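Local coordinates for putative mandelate racemase (Salmonella typhimurium, PDB 2O56), which binds magnesium and is probably a hydro-lyase (dehydratase) of the enolase superfamily, though its substrate is not established, at residues A[115-119]-A[375-381]; A[325-329]-A[358-362]; A[319-323]-A[334-338]. All coordinates share one frame. Where two conformers were deposited one is given. Residues are numbered along the deposited sequence.

Interaction 1 of 3, residues A[115-119]-A[375-381]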
loop_
_atom_site.group_PDB
_atom_site.type_symbol
_atom_site.label_atom_id
_atom_site.label_comp_id
_atom_site.label_asym_id
_atom_site.label_seq_id
_atom_site.Cartn_x
_atom_site.Cartn_y
_atom_site.Cartn_z
ATOM N N GLY A 115 -41.978 29.146 1.921
ATOM C CA GLY A 115 -42.989 28.921 0.901
ATOM C C GLY A 115 -42.416 28.214 -0.314
ATOM O O GLY A 115 -42.839 28.478 -1.421
ATOM N N VAL A 116 -41.439 27.329 -0.098
ATOM C CA VAL A 116 -40.705 26.720 -1.214
ATOM C C VAL A 116 -40.569 25.201 -1.093
ATOM O O VAL A 116 -40.339 24.663 -0.017
ATOM C CB VAL A 116 -39.315 27.364 -1.431
ATOM C CG1 VAL A 116 -39.451 28.793 -1.982
ATOM C CG2 VAL A 116 -38.526 27.345 -0.148
ATOM N N PRO A 117 -40.747 24.483 -2.226
ATOM C CA PRO A 117 -40.549 23.037 -2.135
ATOM C C PRO A 117 -39.087 22.639 -1.870
ATOM O O PRO A 117 -38.152 23.339 -2.282
ATOM C CB PRO A 117 -40.993 22.538 -3.516
ATOM C CG PRO A 117 -40.761 23.717 -4.413
ATOM C CD PRO A 117 -41.102 24.905 -3.593
ATOM N N LEU A 118 -38.922 21.509 -1.190
ATOM C CA LEU A 118 -37.620 21.001 -0.783
ATOM C C LEU A 118 -36.571 20.961 -1.893
ATOM O O LEU A 118 -35.447 21.390 -1.660
ATOM C CB LEU A 118 -37.770 19.625 -0.110
ATOM C CG LEU A 118 -36.519 18.860 0.340
ATOM C CD1 LEU A 118 -35.709 19.679 1.317
ATOM C CD2 LEU A 118 -36.924 17.531 0.966
ATOM N N TYR A 119 -36.933 20.479 -3.087
ATOM C CA TYR A 119 -35.959 20.359 -4.174
ATOM C C TYR A 119 -35.242 21.668 -4.491
ATOM O O TYR A 119 -34.052 21.667 -4.786
ATOM C CB TYR A 119 -36.564 19.694 -5.436
ATOM C CG TYR A 119 -37.495 20.580 -6.251
ATOM C CD1 TYR A 119 -36.993 21.427 -7.245
ATOM C CD2 TYR A 119 -38.869 20.585 -6.021
ATOM C CE1 TYR A 119 -37.836 22.258 -7.995
ATOM C CE2 TYR A 119 -39.731 21.415 -6.784
ATOM C CZ TYR A 119 -39.203 22.246 -7.756
ATOM O OH TYR A 119 -40.028 23.077 -8.497
ATOM N N VAL A 375 -41.911 15.476 -9.020
ATOM C CA VAL A 375 -41.629 16.000 -7.687
ATOM C C VAL A 375 -42.824 16.830 -7.132
ATOM O O VAL A 375 -43.486 17.534 -7.898
ATOM C CB VAL A 375 -40.299 16.812 -7.741
ATOM C CG1 VAL A 375 -40.477 18.154 -8.450
ATOM C CG2 VAL A 375 -39.655 16.945 -6.383
ATOM N N PRO A 376 -43.108 16.738 -5.807
ATOM C CA PRO A 376 -44.069 17.643 -5.184
ATOM C C PRO A 376 -43.677 19.113 -5.325
ATOM O O PRO A 376 -42.494 19.444 -5.403
ATOM C CB PRO A 376 -44.037 17.232 -3.704
ATOM C CG PRO A 376 -43.573 15.807 -3.723
ATOM C CD PRO A 376 -42.573 15.767 -4.830
ATOM N N GLU A 377 -44.678 19.986 -5.355
ATOM C CA GLU A 377 -44.431 21.405 -5.599
ATOM C C GLU A 377 -44.829 22.317 -4.438
ATOM O O GLU A 377 -44.497 23.508 -4.444
ATOM C CB GLU A 377 -45.099 21.854 -6.904
ATOM C CG GLU A 377 -44.550 21.172 -8.174
ATOM C CD GLU A 377 -43.137 21.632 -8.563
ATOM O OE1 GLU A 377 -42.621 22.592 -7.946
ATOM O OE2 GLU A 377 -42.546 21.023 -9.495
ATOM N N LEU A 378 -45.541 21.759 -3.455
ATOM C CA LEU A 378 -45.997 22.533 -2.287
ATOM C C LEU A 378 -44.789 22.914 -1.424
ATOM O O LEU A 378 -43.727 22.306 -1.574
ATOM C CB LEU A 378 -46.967 21.687 -1.463
ATOM C CG LEU A 378 -48.243 21.232 -2.190
ATOM C CD1 LEU A 378 -48.960 20.169 -1.381
ATOM C CD2 LEU A 378 -49.158 22.428 -2.413
ATOM N N PRO A 379 -44.937 23.914 -0.532
ATOM C CA PRO A 379 -43.863 24.210 0.436
ATOM C C PRO A 379 -43.359 23.007 1.256
ATOM O O PRO A 379 -44.145 22.113 1.621
ATOM C CB PRO A 379 -44.496 25.267 1.360
ATOM C CG PRO A 379 -45.518 25.954 0.491
ATOM C CD PRO A 379 -46.076 24.849 -0.392
ATOM N N GLY A 380 -42.053 22.992 1.532
ATOM C CA GLY A 380 -41.438 21.928 2.339
ATOM C C GLY A 380 -41.446 20.612 1.606
ATOM O O GLY A 380 -41.355 20.575 0.386
ATOM N N ILE A 381 -41.594 19.516 2.342
ATOM C CA ILE A 381 -41.553 18.207 1.712
ATOM C C ILE A 381 -42.786 17.899 0.873
ATOM O O ILE A 381 -42.746 17.008 0.028
ATOM C CB ILE A 381 -41.240 17.067 2.710
ATOM C CG1 ILE A 381 -42.417 16.806 3.655
ATOM C CG2 ILE A 381 -39.957 17.389 3.497
ATOM C CD1 ILE A 381 -42.318 15.481 4.380
#
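V375 opens the segment 375-381 with its side chain against Y119: V375 CG1 lies 3.7 Å from Y119 CE2. P376 O sits near the plane of the Y119 ring, 3.7 Å from Y119 CE2, and 3.9 Å from P117 CB. E377 starts away from 115-119, but its carboxylate folds back with chi1 and chi2 both m. It accepts a hydrogen bond from the tyrosine, Y119 OH to E377 OE1 at 2.7 Å. The other oxygen, E377 OE2, forms a salt bridge with K125. L378 gives its backbone, with L378 O 3.3 Å from P117 CA. Here the linker after the long helix 93-114, in the N-terminal part of an enolase-superfamily chain, meets the loop that follows strand 372-373. The two backbones form a single beta bridge between P117 and G380. P379 packs its ring on G115, P379 CG to G115 CA at 3.9 Å. G380 makes both bridge hydrogen bonds: G380 N to V116 O at 2.9 Å, and L118 N to G380 O at 3.0 Å. P117 is the N-cap of helix 118-121, so the second bond gives G380 O as acceptor to the first NH of the helix. I381 ends the segment, its CG2 4.0 Å from L118 CD2.

Interaction 2 of 3, residues A[325-329]-A[358-362]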
loop_
_atom_site.group_PDB
_atom_site.type_symbol
_atom_site.label_atom_id
_atom_site.label_comp_id
_atom_site.label_asym_id
_atom_site.label_seq_id
_atom_site.Cartn_x
_atom_site.Cartn_y
_atom_site.Cartn_z
ATOM N N CYS A 325 -38.328 2.481 1.457
ATOM C CA CYS A 325 -39.297 1.490 1.956
ATOM C C CYS A 325 -39.989 1.998 3.223
ATOM O O CYS A 325 -39.736 1.517 4.331
ATOM C CB CYS A 325 -38.607 0.148 2.225
ATOM S SG CYS A 325 -39.758 -1.267 2.398
ATOM N N GLY A 326 -40.840 3.003 3.070
ATOM C CA GLY A 326 -41.649 3.439 4.202
ATOM C C GLY A 326 -42.979 3.964 3.716
ATOM O O GLY A 326 -43.572 3.403 2.811
ATOM N N GLY A 327 -43.424 5.063 4.312
ATOM C CA GLY A 327 -44.700 5.676 3.949
ATOM C C GLY A 327 -44.554 6.753 2.896
ATOM O O GLY A 327 -43.459 6.987 2.378
ATOM N N PRO A 328 -45.662 7.422 2.561
ATOM C CA PRO A 328 -45.610 8.504 1.569
ATOM C C PRO A 328 -44.570 9.597 1.857
ATOM O O PRO A 328 -44.043 10.194 0.922
ATOM C CB PRO A 328 -47.030 9.073 1.615
ATOM C CG PRO A 328 -47.869 7.879 2.006
ATOM C CD PRO A 328 -47.036 7.199 3.055
ATOM N N ILE A 329 -44.262 9.834 3.129
ATOM C CA ILE A 329 -43.298 10.869 3.494
ATOM C C ILE A 329 -41.902 10.528 2.983
ATOM O O ILE A 329 -41.214 11.383 2.413
ATOM C CB ILE A 329 -43.289 11.158 5.028
ATOM C CG1 ILE A 329 -44.572 11.931 5.405
ATOM C CG2 ILE A 329 -42.074 11.980 5.413
ATOM C CD1 ILE A 329 -44.800 12.100 6.929
ATOM N N ASN A 358 -51.333 2.253 2.600
ATOM C CA ASN A 358 -50.203 3.171 2.586
ATOM C C ASN A 358 -50.612 4.619 2.343
ATOM O O ASN A 358 -50.296 5.517 3.137
ATOM C CB ASN A 358 -49.160 2.737 1.555
ATOM C CG ASN A 358 -47.843 3.491 1.707
ATOM O OD1 ASN A 358 -47.199 3.435 2.756
ATOM N ND2 ASN A 358 -47.457 4.224 0.667
ATOM N N THR A 359 -51.299 4.854 1.229
ATOM C CA THR A 359 -51.478 6.210 0.746
ATOM C C THR A 359 -52.450 7.008 1.604
ATOM O O THR A 359 -52.330 8.228 1.693
ATOM C CB THR A 359 -51.948 6.258 -0.715
ATOM O OG1 THR A 359 -53.188 5.557 -0.833
ATOM C CG2 THR A 359 -50.917 5.620 -1.626
ATOM N N GLN A 360 -53.392 6.313 2.247
ATOM C CA GLN A 360 -54.423 6.965 3.048
ATOM C C GLN A 360 -53.879 7.533 4.352
ATOM O O GLN A 360 -54.551 8.317 5.008
ATOM C CB GLN A 360 -55.619 6.026 3.296
ATOM C CG GLN A 360 -55.516 5.136 4.556
ATOM C CD GLN A 360 -56.459 3.915 4.545
ATOM O OE1 GLN A 360 -57.413 3.843 3.762
ATOM N NE2 GLN A 360 -56.184 2.949 5.424
ATOM N N THR A 361 -52.660 7.148 4.724
ATOM C CA THR A 361 -52.022 7.695 5.926
ATOM C C THR A 361 -51.700 9.168 5.767
ATOM O O THR A 361 -51.595 9.879 6.765
ATOM C CB THR A 361 -50.729 6.925 6.364
ATOM O OG1 THR A 361 -49.729 7.002 5.341
ATOM C CG2 THR A 361 -51.027 5.470 6.665
ATOM N N CYS A 362 -51.574 9.629 4.518
ATOM C CA CYS A 362 -51.062 10.986 4.256
ATOM C C CYS A 362 -51.996 11.892 3.462
ATOM O O CYS A 362 -52.893 11.410 2.792
ATOM C CB CYS A 362 -49.660 10.944 3.632
ATOM S SG CYS A 362 -48.391 10.401 4.825
#
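P328 is the centre of this contact. Its CA-to-CB bond points toward 358-362, and its ring, puckered C-gamma exo, fits against four residues there. P328 CG lies 3.6 Å from N358 O and 4.2 Å from T359 CA. P328 CD is 3.5 Å from T361 OG1, and P328 CB is 3.7 Å from C362 SG. No hydrogen bond crosses, so the segments are held by packing.

The side chains of N358, T361 and C362 come up to the ring. N358 is t at chi1, which brings N358 OD1 within 3.8 Å of P328 CD and 3.6 Å of G327 CA. Its amide nitrogen ND2 bonds to the carbonyl of A353. T361 is p, and T361 OG1 donates to N358 O at 2.7 Å. C362 is m, and its sulfur also reaches I329, with I329 CG1 4.2 Å from C362 SG. I329 points sideways, but its m,t rotamer brings the end of the side chain nearer. The type I turn T359-C362 carries the chain away from the short helix 356-359.

G327 is the N-cap of helix 328-340, so the contact meets the first turn of that helix. This is the C-terminal, TIM-barrel-like region of the enolase superfamily. I329 also packs on F41 and E43, so the first turn of helix 328-340 touches both strand 39-44 of the N-terminal antiparallel sheet and the segment that follows from helix 356-359.

Interaction 3 of 3, residues A[319-323]-A[334-338]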
loop_
_atom_site.group_PDB
_atom_site.type_symbol
_atom_site.label_atom_id
_atom_site.label_comp_id
_atom_site.label_asym_id
_atom_site.label_seq_id
_atom_site.Cartn_x
_atom_site.Cartn_y
_atom_site.Cartn_z
ATOM N N THR A 319 -23.376 6.960 -8.747
ATOM C CA THR A 319 -24.722 7.449 -8.964
ATOM C C THR A 319 -25.615 6.926 -7.842
ATOM O O THR A 319 -25.209 6.059 -7.067
ATOM C CB THR A 319 -25.262 7.037 -10.327
ATOM O OG1 THR A 319 -25.165 5.618 -10.453
ATOM C CG2 THR A 319 -24.461 7.691 -11.413
ATOM N N VAL A 320 -26.801 7.508 -7.726
ATOM C CA VAL A 320 -27.589 7.395 -6.512
ATOM C C VAL A 320 -28.976 6.872 -6.844
ATOM O O VAL A 320 -29.666 7.413 -7.711
ATOM C CB VAL A 320 -27.717 8.745 -5.801
ATOM C CG1 VAL A 320 -28.516 8.604 -4.513
ATOM C CG2 VAL A 320 -26.328 9.342 -5.532
ATOM N N GLN A 321 -29.366 5.808 -6.150
ATOM C CA GLN A 321 -30.750 5.394 -6.071
ATOM C C GLN A 321 -31.138 5.429 -4.603
ATOM O O GLN A 321 -30.741 4.548 -3.861
ATOM C CB GLN A 321 -30.884 3.948 -6.582
ATOM C CG GLN A 321 -32.309 3.390 -6.381
ATOM C CD GLN A 321 -32.344 2.093 -5.611
ATOM O OE1 GLN A 321 -31.921 1.041 -6.111
ATOM N NE2 GLN A 321 -32.881 2.142 -4.409
ATOM N N ILE A 322 -31.900 6.435 -4.183
ATOM C CA ILE A 322 -32.382 6.503 -2.808
ATOM C C ILE A 322 -33.110 5.211 -2.458
ATOM O O ILE A 322 -33.933 4.719 -3.234
ATOM C CB ILE A 322 -33.282 7.756 -2.558
ATOM C CG1 ILE A 322 -32.511 9.042 -2.877
ATOM C CG2 ILE A 322 -33.731 7.854 -1.083
ATOM C CD1 ILE A 322 -31.264 9.253 -2.029
ATOM N N HIS A 323 -32.767 4.627 -1.316
ATOM C CA HIS A 323 -33.532 3.502 -0.802
ATOM C C HIS A 323 -34.855 4.009 -0.240
ATOM O O HIS A 323 -34.872 4.882 0.620
ATOM C CB HIS A 323 -32.774 2.736 0.281
ATOM C CG HIS A 323 -33.595 1.668 0.931
ATOM N ND1 HIS A 323 -34.306 1.881 2.094
ATOM C CD2 HIS A 323 -33.878 0.403 0.544
ATOM C CE1 HIS A 323 -34.973 0.785 2.406
ATOM N NE2 HIS A 323 -34.724 -0.131 1.486
ATOM N N ALA A 334 -37.472 11.454 -0.873
ATOM C CA ALA A 334 -36.731 10.813 -1.961
ATOM C C ALA A 334 -36.845 11.550 -3.301
ATOM O O ALA A 334 -35.841 11.814 -3.953
ATOM C CB ALA A 334 -37.141 9.363 -2.091
ATOM N N LEU A 335 -38.070 11.883 -3.707
ATOM C CA LEU A 335 -38.302 12.605 -4.960
ATOM C C LEU A 335 -37.623 13.970 -5.045
ATOM O O LEU A 335 -37.108 14.330 -6.100
ATOM C CB LEU A 335 -39.800 12.732 -5.258
ATOM C CG LEU A 335 -40.522 11.398 -5.419
ATOM C CD1 LEU A 335 -42.006 11.636 -5.614
ATOM C CD2 LEU A 335 -39.930 10.563 -6.563
ATOM N N HIS A 336 -37.642 14.721 -3.940
ATOM C CA HIS A 336 -36.932 15.982 -3.836
ATOM C C HIS A 336 -35.415 15.859 -3.978
ATOM O O HIS A 336 -34.775 16.640 -4.694
ATOM C CB HIS A 336 -37.273 16.662 -2.503
ATOM C CG HIS A 336 -38.667 17.221 -2.442
ATOM N ND1 HIS A 336 -39.039 18.372 -3.105
ATOM C CD2 HIS A 336 -39.780 16.781 -1.805
ATOM C CE1 HIS A 336 -40.319 18.612 -2.887
ATOM N NE2 HIS A 336 -40.791 17.665 -2.094
ATOM N N MET A 337 -34.829 14.896 -3.283
ATOM C CA MET A 337 -33.381 14.696 -3.354
ATOM C C MET A 337 -33.028 14.291 -4.775
ATOM O O MET A 337 -32.114 14.836 -5.374
ATOM C CB MET A 337 -32.948 13.597 -2.376
ATOM C CG MET A 337 -31.402 13.428 -2.196
ATOM S SD MET A 337 -30.610 14.797 -1.336
ATOM C CE MET A 337 -31.229 14.576 0.328
ATOM N N GLU A 338 -33.770 13.334 -5.308
ATOM C CA GLU A 338 -33.455 12.776 -6.616
ATOM C C GLU A 338 -33.667 13.795 -7.750
ATOM O O GLU A 338 -33.133 13.631 -8.842
ATOM C CB GLU A 338 -34.278 11.510 -6.843
ATOM C CG GLU A 338 -33.885 10.386 -5.884
ATOM C CD GLU A 338 -34.831 9.199 -5.910
ATOM O OE1 GLU A 338 -36.049 9.405 -6.083
ATOM O OE2 GLU A 338 -34.355 8.055 -5.725
HETATM O O HOH W 1 -35.603 5.809 -4.855
#
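The segment 319-323 is extended: strand 319-320, then a continuation through Q321 to H323. The segment 334-338 is regular helix, with E338 N bonded to A334 O at 2.9 Å. The backbones come nearest at I322 and A334, whose CA atoms are 6.2 Å apart. Here the residues just after strand 319-320 pack on helix 328-340, the helix that follows this strand in the modified TIM barrel of the enolase superfamily.

I322 points toward the helix and makes most of the contact. I322 CG2 is 3.9 Å from A334 CB, and I322 CD1 is 4.2 Å from M337 CG. V306 of helix 302-314 also touches both I322 and M337. Q321 points away from the helix, and its side chain is about 7 Å from the bound magnesium ion. Its amide bonds within the segment, Q321 NE2 to I322 O at 3.0 Å, while its OE1 accepts from Y245.

E338 starts sideways, and its carboxylate comes in to 319-323. E338 OE1 bonds to H347. The other oxygen takes a weak hydrogen bond, I322 N to E338 OE2 at 3.3 Å. A water donates to both I322 O and E338 OE2, at 2.6 Å and 2.7 Å.

How the interactions relate
From the N terminus, the chain first reaches 115-119, after helix 93-114. Interaction 1 closes only much later, at 375-381, so its loop holds both other contacts. After most of the barrel strands, strand 319-320 begins interaction 3, which closes a short loop between 319-323 and helix 328-340. Interaction 2 starts inside that loop, at 325-329, and closes beyond it at 358-362. Interactions 2 and 3 therefore cross, and both use helix 328-340. H336 of that helix links interactions 1 and 3, with probable hydrogen bonds to Y119 N and I381 O. I381 also packs on I329. Together they tie the N-terminal part to the barrel and to the late C-terminal loop.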